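Local coordinates for beta-N-acetylhexosaminidase (Thermotoga neapolitana, PDB 5BZA), which probably hydrolyses terminal non-reducing N-acetyl-D-hexosamine residues from N-acetyl-beta-D-hexosaminides, as a member of glycoside hydrolase family 3, at residues R57-S62 with S314-R319; F13-E18 with E42-D47; I273-D276 with D280-V283. One frame throughout, in Å; residues are numbered along the deposited sequence.

Interaction 1: residues R57-S62 with S314-R319; sequences RFIVSS and SALENR
Ile-59 and Leu-316 form the apolar half of this contact, and Arg-57 with Ser-314 the polar half, so that a short strand entry and a chain turn illustrate how one interface can grade from a buried apolar side to an exposed polar one. On the inner side CG1 of Ile-59 meets the CD1 methyl of Leu-316 at 4.1 Å, the two side chains crossing at about a right angle. The same methyl comes within 4.4 Å of the backbone O of Phe-58, an oxygen already taken up by the side-chain amide of Asn-109. Leu-316 is carried to this position by the type I beta turn from Ser-314 to Glu-317, which points its side chain at the strand.

The outer side is looser. The long chain of Arg-57 bends at chi3 (-49°), and NH1 reaches OG of Ser-314 at 2.9 Å. This hydrogen bond is weak, its N-H...O angle being just 125°, although the hydroxyl lies at the edge of the guanidinium and close to its plane. The serine hydroxyl is at the same time hydrogen-bonded to the backbone O of Asp-310, one helical turn earlier, which probably helps to hold its orientation. NH2 of Arg-57 adds a long, weak ion pair with the carboxylate of Asp-310. Both Arg-57 and Ser-314 are exposed, whereas Ile-59 is buried.

In the fold, strand 59-62 runs parallel between strands 31-34 and 110-111 of the TIM barrel; Ile-59 also packs on Phe-10, Met-110 and Leu-313, which ties the beginning of the strand to the end of helix 299-314.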
ATOM      1  N   ARG B  57      13.790  19.290   9.349  1.00 19.61           N
ATOM      2  CA  ARG B  57      14.284  18.227   8.474  1.00 23.54           C
ATOM      3  C   ARG B  57      14.558  16.976   9.285  1.00 17.82           C
ATOM      4  O   ARG B  57      15.184  17.057  10.345  1.00 15.16           O
ATOM      5  CB  ARG B  57      15.573  18.658   7.755  1.00 28.85           C
ATOM      6  CG  ARG B  57      15.441  19.843   6.792  1.00 33.07           C
ATOM      7  CD  ARG B  57      16.821  20.238   6.243  1.00 40.91           C
ATOM      8  NE  ARG B  57      17.821  20.374   7.311  1.00 43.65           N
ATOM      9  CZ  ARG B  57      19.139  20.243   7.143  1.00 51.35           C
ATOM     10  NH1 ARG B  57      19.636  19.955   5.941  1.00 48.51           N
ATOM     11  NH2 ARG B  57      19.968  20.391   8.178  1.00 51.25           N
ATOM     12  N   PHE B  58      14.055  15.831   8.816  1.00 11.12           N
ATOM     13  CA  PHE B  58      14.296  14.570   9.477  1.00  8.66           C
ATOM     14  C   PHE B  58      14.696  13.557   8.421  1.00 10.60           C
ATOM     15  O   PHE B  58      14.199  13.615   7.304  1.00 10.17           O
ATOM     16  CB  PHE B  58      13.063  14.041  10.201  1.00  7.85           C
ATOM     17  CG  PHE B  58      12.488  14.968  11.214  1.00 10.60           C
ATOM     18  CD1 PHE B  58      11.487  15.897  10.845  1.00 12.85           C
ATOM     19  CD2 PHE B  58      12.889  14.884  12.552  1.00  8.18           C
ATOM     20  CE1 PHE B  58      10.910  16.730  11.795  1.00 11.76           C
ATOM     21  CE2 PHE B  58      12.329  15.708  13.505  1.00 10.41           C
ATOM     22  CZ  PHE B  58      11.324  16.647  13.136  1.00 12.93           C
ATOM     23  N   ILE B  59      15.567  12.618   8.791  1.00  8.98           N
ATOM     24  CA  ILE B  59      15.738  11.379   8.060  1.00  9.49           C
ATOM     25  C   ILE B  59      14.648  10.434   8.561  1.00 10.42           C
ATOM     26  O   ILE B  59      14.578  10.166   9.774  1.00  8.82           O
ATOM     27  CB  ILE B  59      17.149  10.748   8.299  1.00 10.10           C
ATOM     28  CG1 ILE B  59      18.231  11.781   7.985  1.00 12.34           C
ATOM     29  CG2 ILE B  59      17.319   9.482   7.442  1.00  6.86           C
ATOM     30  CD1 ILE B  59      19.597  11.386   8.440  1.00 10.38           C
ATOM     31  N   VAL B  60      13.804   9.944   7.643  1.00 10.73           N
ATOM     32  CA  VAL B  60      12.644   9.127   7.994  1.00 10.24           C
ATOM     33  C   VAL B  60      12.802   7.749   7.381  1.00 10.35           C
ATOM     34  O   VAL B  60      12.936   7.628   6.149  1.00 11.40           O
ATOM     35  CB  VAL B  60      11.273   9.741   7.490  1.00 10.33           C
ATOM     36  CG1 VAL B  60      10.074   8.835   7.875  1.00  7.35           C
ATOM     37  CG2 VAL B  60      11.079  11.156   8.024  1.00 10.15           C
ATOM     38  N   SER B  61      12.769   6.710   8.221  1.00  7.31           N
ATOM     39  CA  SER B  61      13.154   5.402   7.761  1.00  7.59           C
ATOM     40  C   SER B  61      12.158   4.327   8.215  1.00  8.72           C
ATOM     41  O   SER B  61      11.367   4.530   9.154  1.00  8.65           O
ATOM     42  CB  SER B  61      14.577   5.078   8.297  1.00  7.67           C
ATOM     43  OG  SER B  61      15.122   3.990   7.585  1.00  6.22           O
ATOM     44  N   SER B  62      12.234   3.164   7.575  1.00  9.10           N
ATOM     45  CA  SER B  62      11.496   1.981   8.001  1.00  9.92           C
ATOM     46  C   SER B  62      12.393   0.749   7.918  1.00 11.92           C
ATOM     47  O   SER B  62      13.469   0.796   7.278  1.00 10.09           O
ATOM     48  CB  SER B  62      10.273   1.758   7.122  1.00  8.08           C
ATOM     49  OG  SER B  62      10.713   1.220   5.878  1.00  7.35           O
ATOM     50  N   SER B 314      20.572  17.378   4.013  1.00 34.24           N
ATOM     51  CA  SER B 314      20.458  18.284   2.874  1.00 37.79           C
ATOM     52  C   SER B 314      20.196  17.492   1.595  1.00 39.44           C
ATOM     53  O   SER B 314      19.433  17.930   0.726  1.00 43.01           O
ATOM     54  CB  SER B 314      21.696  19.159   2.760  1.00 34.86           C
ATOM     55  OG  SER B 314      21.726  20.047   3.872  1.00 39.61           O
ATOM     56  N   ALA B 315      20.774  16.297   1.509  1.00 38.44           N
ATOM     57  CA  ALA B 315      20.613  15.455   0.314  1.00 43.40           C
ATOM     58  C   ALA B 315      19.151  15.012   0.030  1.00 46.04           C
ATOM     59  O   ALA B 315      18.855  14.480  -1.043  1.00 45.99           O
ATOM     60  CB  ALA B 315      21.518  14.217   0.419  1.00 35.55           C
ATOM     61  N   LEU B 316      18.250  15.220   0.986  1.00 47.75           N
ATOM     62  CA  LEU B 316      16.906  14.631   0.923  1.00 49.13           C
ATOM     63  C   LEU B 316      15.758  15.488   0.388  1.00 51.28           C
ATOM     64  O   LEU B 316      14.637  15.002   0.307  1.00 59.88           O
ATOM     65  CB  LEU B 316      16.536  14.167   2.327  1.00 45.31           C
ATOM     66  CG  LEU B 316      17.576  13.186   2.867  1.00 36.12           C
ATOM     67  CD1 LEU B 316      17.137  12.582   4.165  1.00 27.91           C
ATOM     68  CD2 LEU B 316      17.860  12.077   1.845  1.00 34.87           C
ATOM     69  N   GLU B 317      16.038  16.739   0.035  1.00 55.74           N
ATOM     70  CA  GLU B 317      15.037  17.717  -0.441  1.00 61.42           C
ATOM     71  C   GLU B 317      13.789  17.133  -1.153  1.00 62.09           C
ATOM     72  O   GLU B 317      13.733  17.159  -2.386  1.00 64.04           O
ATOM     73  CB  GLU B 317      15.720  18.671  -1.421  1.00 67.67           C
ATOM     74  CG  GLU B 317      16.962  19.384  -0.912  1.00 69.29           C
ATOM     75  CD  GLU B 317      17.444  20.448  -1.892  1.00 74.00           C
ATOM     76  OE1 GLU B 317      16.656  20.843  -2.789  1.00 71.40           O
ATOM     77  OE2 GLU B 317      18.598  20.919  -1.748  1.00 73.38           O
ATOM     78  N   ASN B 318      12.771  16.681  -0.410  1.00 62.25           N
ATOM     79  CA  ASN B 318      11.667  15.944  -1.052  1.00 58.54           C
ATOM     80  C   ASN B 318      10.384  16.756  -1.157  1.00 51.91           C
ATOM     81  O   ASN B 318      10.156  17.662  -0.364  1.00 47.32           O
ATOM     82  CB  ASN B 318      11.384  14.633  -0.300  1.00 66.01           C
ATOM     83  CG  ASN B 318      10.787  14.863   1.106  1.00 67.71           C
ATOM     84  OD1 ASN B 318      10.986  15.927   1.711  1.00 64.38           O
ATOM     85  ND2 ASN B 318      10.026  13.883   1.606  1.00 65.35           N
ATOM     86  N   ARG B 319       9.570  16.449  -2.170  1.00 50.48           N
ATOM     87  CA  ARG B 319       8.287  17.146  -2.385  1.00 45.58           C
ATOM     88  C   ARG B 319       7.083  16.355  -1.877  1.00 42.17           C
ATOM     89  O   ARG B 319       5.947  16.880  -1.814  1.00 39.23           O
ATOM     90  CB  ARG B 319       8.129  17.530  -3.876  1.00 48.89           C
ATOM     91  CG  ARG B 319       7.796  16.415  -4.893  1.00 48.19           C
ATOM     92  CD  ARG B 319       7.858  17.023  -6.333  1.00 47.72           C
ATOM     93  NE  ARG B 319       8.017  15.977  -7.350  1.00 50.22           N
ATOM     94  CZ  ARG B 319       9.181  15.358  -7.593  1.00 48.79           C
ATOM     95  NH1 ARG B 319      10.241  15.603  -6.816  1.00 52.10           N
ATOM     96  NH2 ARG B 319       9.273  14.426  -8.546  1.00 43.66           N
TER

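Interaction 2: residues F13-E18 with E42-D47; sequences FDDFNE and EYLFLD
Asp-15 is the first residue of its segment to meet helix 42-54: its OD1 lies 3.4 Å from the CD1 methyl of Leu-44. The carboxylate has its stronger partners elsewhere. OD1 forms a salt bridge with Arg-376 and accepts a weak hydrogen bond from the N of Phe-16 (2.8 Å), while OD2 takes another weak one from ND2 of Asn-17. Leu-44 thus packs its methyl against an oxygen already committed elsewhere.

Phe-16 carries most of the contact. Its backbone O faces CD2 of Leu-44 at 3.6 Å, and its CB touches the same methyl at 4.2 Å. With CG anti to the backbone N (chi1 174°), the ring is swung toward the helix, where its CE2 edge meets OD2 of Asp-47 at 3.3 Å. The oxygen lies in the ring plane, while ring and carboxylate planes stand 81° apart; such an edge approach probably sets the acid against the slightly positive rim of the ring. OD2 is hydrogen-bonded to Tyr-456 and OD1 is salt-bridged to Lys-457, so the buried acid is well satisfied. Replacing Phe-16 with alanine removes the ring, which is likely to open a gap beside Asp-47 and leave Phe-48 without its stacking partner and Arg-21 without its cation-pi partner.

Asn-17 then closes the loop as N-cap of helix 18-27, its OD1 accepting from the N of Ala-20. The whole is a beta-alpha loop of a TIM barrel, leading from strand 9-13 and laid against helix 42-54, which leads on to strand 59-62; helices 364-377 and 452-463 from the C-terminal part of the chain join it there.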
ATOM      1  N   PHE B  13       9.804   4.879  16.813  1.00  9.43           N
ATOM      2  CA  PHE B  13       8.497   5.281  17.316  1.00  9.70           C
ATOM      3  C   PHE B  13       7.495   4.195  17.094  1.00 11.43           C
ATOM      4  O   PHE B  13       7.191   3.844  15.955  1.00 11.43           O
ATOM      5  CB  PHE B  13       8.034   6.544  16.645  1.00  9.25           C
ATOM      6  CG  PHE B  13       8.847   7.737  16.993  1.00  9.50           C
ATOM      7  CD1 PHE B  13      10.038   8.005  16.321  1.00  8.89           C
ATOM      8  CD2 PHE B  13       8.417   8.621  17.961  1.00  7.06           C
ATOM      9  CE1 PHE B  13      10.760   9.114  16.606  1.00  9.02           C
ATOM     10  CE2 PHE B  13       9.146   9.743  18.239  1.00  8.44           C
ATOM     11  CZ  PHE B  13      10.310   9.982  17.558  1.00  6.93           C
ATOM     12  N   ASP B  14       7.003   3.665  18.204  1.00 11.03           N
ATOM     13  CA  ASP B  14       6.058   2.575  18.223  1.00 16.65           C
ATOM     14  C   ASP B  14       4.676   3.156  18.551  1.00 16.05           C
ATOM     15  O   ASP B  14       3.670   2.441  18.651  1.00 15.08           O
ATOM     16  CB  ASP B  14       6.519   1.543  19.254  1.00 16.76           C
ATOM     17  CG  ASP B  14       5.953   0.177  19.010  1.00 21.93           C
ATOM     18  OD1 ASP B  14       5.957  -0.277  17.829  1.00 18.92           O
ATOM     19  OD2 ASP B  14       5.573  -0.483  20.012  1.00 27.76           O
ATOM     20  N   ASP B  15       4.670   4.466  18.742  1.00 11.92           N
ATOM     21  CA  ASP B  15       3.463   5.209  19.025  1.00 14.75           C
ATOM     22  C   ASP B  15       3.707   6.676  18.637  1.00 13.04           C
ATOM     23  O   ASP B  15       4.860   7.109  18.518  1.00 11.70           O
ATOM     24  CB  ASP B  15       3.055   5.041  20.512  1.00 16.82           C
ATOM     25  CG  ASP B  15       1.589   5.475  20.776  1.00 17.11           C
ATOM     26  OD1 ASP B  15       0.904   5.754  19.786  1.00 14.15           O
ATOM     27  OD2 ASP B  15       1.098   5.458  21.933  1.00 14.71           O
ATOM     28  N   PHE B  16       2.625   7.423  18.388  1.00 12.47           N
ATOM     29  CA  PHE B  16       2.721   8.851  18.120  1.00 12.66           C
ATOM     30  C   PHE B  16       1.707   9.562  19.006  1.00 17.34           C
ATOM     31  O   PHE B  16       0.533   9.200  19.026  1.00 17.60           O
ATOM     32  CB  PHE B  16       2.478   9.172  16.641  1.00 13.49           C
ATOM     33  CG  PHE B  16       2.430  10.645  16.356  1.00 14.38           C
ATOM     34  CD1 PHE B  16       3.554  11.441  16.529  1.00  9.49           C
ATOM     35  CD2 PHE B  16       1.226  11.250  15.959  1.00 12.21           C
ATOM     36  CE1 PHE B  16       3.497  12.814  16.275  1.00 11.79           C
ATOM     37  CE2 PHE B  16       1.163  12.602  15.705  1.00 11.14           C
ATOM     38  CZ  PHE B  16       2.296  13.398  15.859  1.00 11.98           C
ATOM     39  N   ASN B  17       2.159  10.524  19.797  1.00 16.65           N
ATOM     40  CA  ASN B  17       1.315  11.051  20.851  1.00 17.03           C
ATOM     41  C   ASN B  17       1.975  12.298  21.387  1.00 16.74           C
ATOM     42  O   ASN B  17       2.954  12.777  20.801  1.00 12.31           O
ATOM     43  CB  ASN B  17       1.080  10.000  21.948  1.00 19.01           C
ATOM     44  CG  ASN B  17       2.394   9.374  22.456  1.00 18.63           C
ATOM     45  OD1 ASN B  17       3.405  10.068  22.625  1.00 12.60           O
ATOM     46  ND2 ASN B  17       2.360   8.079  22.738  1.00 15.29           N
ATOM     47  N   GLU B  18       1.440  12.859  22.471  1.00 20.14           N
ATOM     48  CA  GLU B  18       1.940  14.176  22.914  1.00 20.04           C
ATOM     49  C   GLU B  18       3.354  13.969  23.471  1.00 20.92           C
ATOM     50  O   GLU B  18       4.212  14.822  23.268  1.00 20.57           O
ATOM     51  CB  GLU B  18       0.990  14.836  23.932  1.00 20.19           C
ATOM     52  CG  GLU B  18       1.120  16.379  24.213  1.00 30.72           C
ATOM     53  CD  GLU B  18       0.757  17.309  22.981  1.00 34.85           C
ATOM     54  OE1 GLU B  18       0.649  16.800  21.835  1.00 33.93           O
ATOM     55  OE2 GLU B  18       0.493  18.540  23.155  1.00 30.45           O
ATOM     56  N   GLU B  42      -3.107   3.628  10.434  1.00 13.19           N
ATOM     57  CA  GLU B  42      -2.872   4.591   9.363  1.00 11.50           C
ATOM     58  C   GLU B  42      -3.179   6.018   9.785  1.00 11.88           C
ATOM     59  O   GLU B  42      -2.428   6.918   9.426  1.00 12.27           O
ATOM     60  CB  GLU B  42      -3.655   4.220   8.122  1.00 10.81           C
ATOM     61  CG  GLU B  42      -3.311   5.110   6.929  1.00 13.57           C
ATOM     62  CD  GLU B  42      -3.927   4.596   5.661  1.00 15.39           C
ATOM     63  OE1 GLU B  42      -5.181   4.566   5.589  1.00 19.38           O
ATOM     64  OE2 GLU B  42      -3.158   4.194   4.750  1.00 12.87           O
ATOM     65  N   TYR B  43      -4.250   6.244  10.554  1.00 12.53           N
ATOM     66  CA  TYR B  43      -4.509   7.603  11.021  1.00 11.04           C
ATOM     67  C   TYR B  43      -3.292   8.110  11.799  1.00 13.84           C
ATOM     68  O   TYR B  43      -2.889   9.282  11.646  1.00 13.28           O
ATOM     69  CB  TYR B  43      -5.782   7.681  11.870  1.00 12.25           C
ATOM     70  CG  TYR B  43      -5.845   6.725  13.049  1.00 12.85           C
ATOM     71  CD1 TYR B  43      -6.361   5.446  12.900  1.00 11.67           C
ATOM     72  CD2 TYR B  43      -5.421   7.122  14.319  1.00 12.39           C
ATOM     73  CE1 TYR B  43      -6.436   4.583  13.957  1.00 13.71           C
ATOM     74  CE2 TYR B  43      -5.479   6.255  15.393  1.00 16.42           C
ATOM     75  CZ  TYR B  43      -5.989   4.978  15.209  1.00 16.20           C
ATOM     76  OH  TYR B  43      -6.046   4.096  16.287  1.00 13.50           O
ATOM     77  N   LEU B  44      -2.680   7.235  12.611  1.00 14.25           N
ATOM     78  CA  LEU B  44      -1.478   7.654  13.345  1.00 13.58           C
ATOM     79  C   LEU B  44      -0.323   7.947  12.426  1.00  9.78           C
ATOM     80  O   LEU B  44       0.319   8.999  12.538  1.00 10.11           O
ATOM     81  CB  LEU B  44      -1.025   6.596  14.354  1.00 17.62           C
ATOM     82  CG  LEU B  44      -1.436   6.642  15.824  1.00 16.23           C
ATOM     83  CD1 LEU B  44      -0.343   5.901  16.604  1.00 14.77           C
ATOM     84  CD2 LEU B  44      -1.604   8.065  16.355  1.00 14.34           C
ATOM     85  N   PHE B  45      -0.050   7.027  11.513  1.00  8.57           N
ATOM     86  CA  PHE B  45       1.027   7.221  10.549  1.00  8.90           C
ATOM     87  C   PHE B  45       0.898   8.571   9.804  1.00 10.99           C
ATOM     88  O   PHE B  45       1.822   9.403   9.821  1.00 11.76           O
ATOM     89  CB  PHE B  45       1.046   6.010   9.587  1.00  8.39           C
ATOM     90  CG  PHE B  45       1.932   6.201   8.390  1.00 11.54           C
ATOM     91  CD1 PHE B  45       3.301   6.396   8.541  1.00 11.57           C
ATOM     92  CD2 PHE B  45       1.382   6.245   7.101  1.00 12.13           C
ATOM     93  CE1 PHE B  45       4.130   6.612   7.414  1.00 11.03           C
ATOM     94  CE2 PHE B  45       2.190   6.451   5.968  1.00 10.85           C
ATOM     95  CZ  PHE B  45       3.571   6.644   6.137  1.00 10.26           C
ATOM     96  N   LEU B  46      -0.284   8.842   9.241  1.00 11.23           N
ATOM     97  CA  LEU B  46      -0.512  10.080   8.499  1.00 11.07           C
ATOM     98  C   LEU B  46      -0.378  11.327   9.372  1.00 10.24           C
ATOM     99  O   LEU B  46       0.244  12.335   8.944  1.00  9.92           O
ATOM    100  CB  LEU B  46      -1.910  10.060   7.844  1.00  8.62           C
ATOM    101  CG  LEU B  46      -2.115   8.980   6.798  1.00  9.53           C
ATOM    102  CD1 LEU B  46      -3.563   8.978   6.270  1.00  9.73           C
ATOM    103  CD2 LEU B  46      -1.121   9.175   5.658  1.00 10.95           C
ATOM    104  N   ASP B  47      -0.935  11.277  10.590  1.00 10.46           N
ATOM    105  CA  ASP B  47      -0.811  12.416  11.473  1.00  8.46           C
ATOM    106  C   ASP B  47       0.667  12.648  11.862  1.00  9.70           C
ATOM    107  O   ASP B  47       1.122  13.804  11.955  1.00 11.77           O
ATOM    108  CB  ASP B  47      -1.678  12.244  12.727  1.00 11.12           C
ATOM    109  CG  ASP B  47      -1.802  13.554  13.543  1.00 14.17           C
ATOM    110  OD1 ASP B  47      -1.790  14.657  12.933  1.00 13.38           O
ATOM    111  OD2 ASP B  47      -1.905  13.497  14.791  1.00 16.89           O
TER

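Interaction 3: residues I273-D276 with D280-V283; sequences ILLD and DLPV
Asp-280 and Leu-281 both rest against Leu-275, the last residue of strand 273-275, in a tight strand-to-helix connection of the TIM barrel. The strand lies alongside strand 9-13 in the parallel sheet, to which Leu-275 is hydrogen-bonded through Phe-10 and Gly-12; helix 281-293 follows after a short loop. Here one leucine side chain bridges the strand end and the helix that follows within a few residues.

Asp-280 comes first. Its CB stands 4.2 Å from the CD1 methyl of Leu-275, and its backbone C is nearer still, so the aliphatic base of the aspartate does the packing. The carboxylate is directed elsewhere, with OD2 at 4.4 Å from OD1 of Asp-276 and also close to the carboxylate of Glu-248. Three acids thus gather here, and their mutual repulsion probably costs some energy, although Asp-276 and Asp-280 are both only partly buried. The backbone N of Asp-276 is hydrogen-bonded to Glu-248, which fixes the start of the loop to that neighbour.

Leu-281 follows, within helix 281-293. With CG anti to the backbone N (chi1 -180°), the side chain also packs on Phe-9 and Cys-11 of strand 9-13 and on Val-23 and Tyr-27 of helix 18-27. Its CD1 nevertheless remains 4.1 Å from CD1 of Leu-275. The closest approach is to the main chain, where the CD1 methyl of Leu-275 sits 3.6 Å from CA of Leu-281.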
ATOM      1  N   ILE B 273      23.452   7.357  16.809  1.00  9.33           N
ATOM      2  CA  ILE B 273      22.991   6.330  17.734  1.00 11.34           C
ATOM      3  C   ILE B 273      21.513   5.983  17.502  1.00 14.43           C
ATOM      4  O   ILE B 273      20.662   6.853  17.613  1.00 11.90           O
ATOM      5  CB  ILE B 273      23.219   6.789  19.154  1.00 10.90           C
ATOM      6  CG1 ILE B 273      24.739   6.914  19.341  1.00 10.74           C
ATOM      7  CG2 ILE B 273      22.563   5.817  20.102  1.00 10.04           C
ATOM      8  CD1 ILE B 273      25.198   7.613  20.594  1.00 11.16           C
ATOM      9  N   LEU B 274      21.228   4.721  17.156  1.00 13.19           N
ATOM     10  CA  LEU B 274      19.860   4.274  16.943  1.00 11.22           C
ATOM     11  C   LEU B 274      19.247   3.771  18.268  1.00 13.29           C
ATOM     12  O   LEU B 274      19.829   2.915  18.945  1.00 13.70           O
ATOM     13  CB  LEU B 274      19.823   3.193  15.856  1.00 10.32           C
ATOM     14  CG  LEU B 274      18.458   2.588  15.499  1.00 11.47           C
ATOM     15  CD1 LEU B 274      17.619   3.614  14.683  1.00 12.19           C
ATOM     16  CD2 LEU B 274      18.528   1.281  14.746  1.00  9.19           C
ATOM     17  N   LEU B 275      18.144   4.398  18.696  1.00 12.47           N
ATOM     18  CA  LEU B 275      17.319   3.927  19.831  1.00 11.92           C
ATOM     19  C   LEU B 275      16.054   3.298  19.350  1.00 11.81           C
ATOM     20  O   LEU B 275      15.382   3.896  18.523  1.00 12.84           O
ATOM     21  CB  LEU B 275      16.947   5.066  20.755  1.00  9.15           C
ATOM     22  CG  LEU B 275      18.172   5.815  21.241  1.00 14.82           C
ATOM     23  CD1 LEU B 275      17.747   6.994  22.069  1.00 12.31           C
ATOM     24  CD2 LEU B 275      19.072   4.808  22.039  1.00 13.29           C
ATOM     25  N   ASP B 276      15.662   2.156  19.890  1.00 10.16           N
ATOM     26  CA  ASP B 276      14.458   1.529  19.377  1.00 13.61           C
ATOM     27  C   ASP B 276      13.226   2.060  20.110  1.00 12.11           C
ATOM     28  O   ASP B 276      12.118   1.586  19.866  1.00 10.20           O
ATOM     29  CB  ASP B 276      14.533  -0.015  19.432  1.00  8.51           C
ATOM     30  CG  ASP B 276      14.547  -0.549  20.831  1.00 12.56           C
ATOM     31  OD1 ASP B 276      14.685   0.252  21.768  1.00 13.05           O
ATOM     32  OD2 ASP B 276      14.462  -1.789  21.003  1.00 18.40           O
ATOM     33  N   ASP B 280      13.624   6.530  25.295  1.00 13.44           N
ATOM     34  CA  ASP B 280      15.006   6.461  25.811  1.00 15.57           C
ATOM     35  C   ASP B 280      15.858   7.660  25.435  1.00 16.70           C
ATOM     36  O   ASP B 280      17.000   7.754  25.879  1.00 17.15           O
ATOM     37  CB  ASP B 280      15.729   5.214  25.307  1.00 14.56           C
ATOM     38  CG  ASP B 280      15.163   3.974  25.876  1.00 13.54           C
ATOM     39  OD1 ASP B 280      14.781   3.986  27.066  1.00 15.49           O
ATOM     40  OD2 ASP B 280      15.050   2.997  25.129  1.00 12.81           O
ATOM     41  N   LEU B 281      15.340   8.542  24.586  1.00 15.79           N
ATOM     42  CA  LEU B 281      16.201   9.606  24.079  1.00 15.22           C
ATOM     43  C   LEU B 281      16.801  10.490  25.192  1.00 17.83           C
ATOM     44  O   LEU B 281      17.989  10.769  25.156  1.00 16.04           O
ATOM     45  CB  LEU B 281      15.453  10.466  23.067  1.00 12.37           C
ATOM     46  CG  LEU B 281      16.264  11.616  22.465  1.00 14.44           C
ATOM     47  CD1 LEU B 281      17.577  11.104  21.903  1.00 11.59           C
ATOM     48  CD2 LEU B 281      15.464  12.301  21.369  1.00 17.10           C
ATOM     49  N   PRO B 282      15.997  10.909  26.192  1.00 19.28           N
ATOM     50  CA  PRO B 282      16.638  11.758  27.207  1.00 20.22           C
ATOM     51  C   PRO B 282      17.851  11.099  27.932  1.00 19.63           C
ATOM     52  O   PRO B 282      18.912  11.734  27.991  1.00 18.07           O
ATOM     53  CB  PRO B 282      15.495  12.054  28.182  1.00 21.25           C
ATOM     54  CG  PRO B 282      14.267  11.968  27.348  1.00 19.70           C
ATOM     55  CD  PRO B 282      14.535  10.833  26.389  1.00 19.66           C
ATOM     56  N   VAL B 283      17.717   9.888  28.463  1.00 17.14           N
ATOM     57  CA  VAL B 283      18.869   9.244  29.117  1.00 19.95           C
ATOM     58  C   VAL B 283      20.104   9.278  28.222  1.00 19.95           C
ATOM     59  O   VAL B 283      21.092   9.959  28.536  1.00 21.41           O
ATOM     60  CB  VAL B 283      18.591   7.808  29.520  1.00 18.56           C
ATOM     61  CG1 VAL B 283      19.819   7.239  30.132  1.00 21.57           C
ATOM     62  CG2 VAL B 283      17.464   7.795  30.529  1.00 15.53           C
TER

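The three contacts belong to one barrel but do not touch. Centres of interactions 1 and 2 lie 18 Å apart, those of 2 and 3 also 18 Å, and those of 1 and 3 20 Å; the nearest atoms, between interactions 2 and 3, are about 5 Å apart. Interaction 3 is nested within the chain loop closed by interaction 1. Interactions 1 and 2 both approach the cadmium site of Arg-54 and Glu-327: the side chain of Phe-58 is about 8 Å from that of Arg-54, and the side chain of Asp-47 about 7 Å from that of Glu-327. In interaction 3 the side chain of Asp-276 lies about 6 and 7 Å from those of the cadmium ligands His-173 and Asp-245.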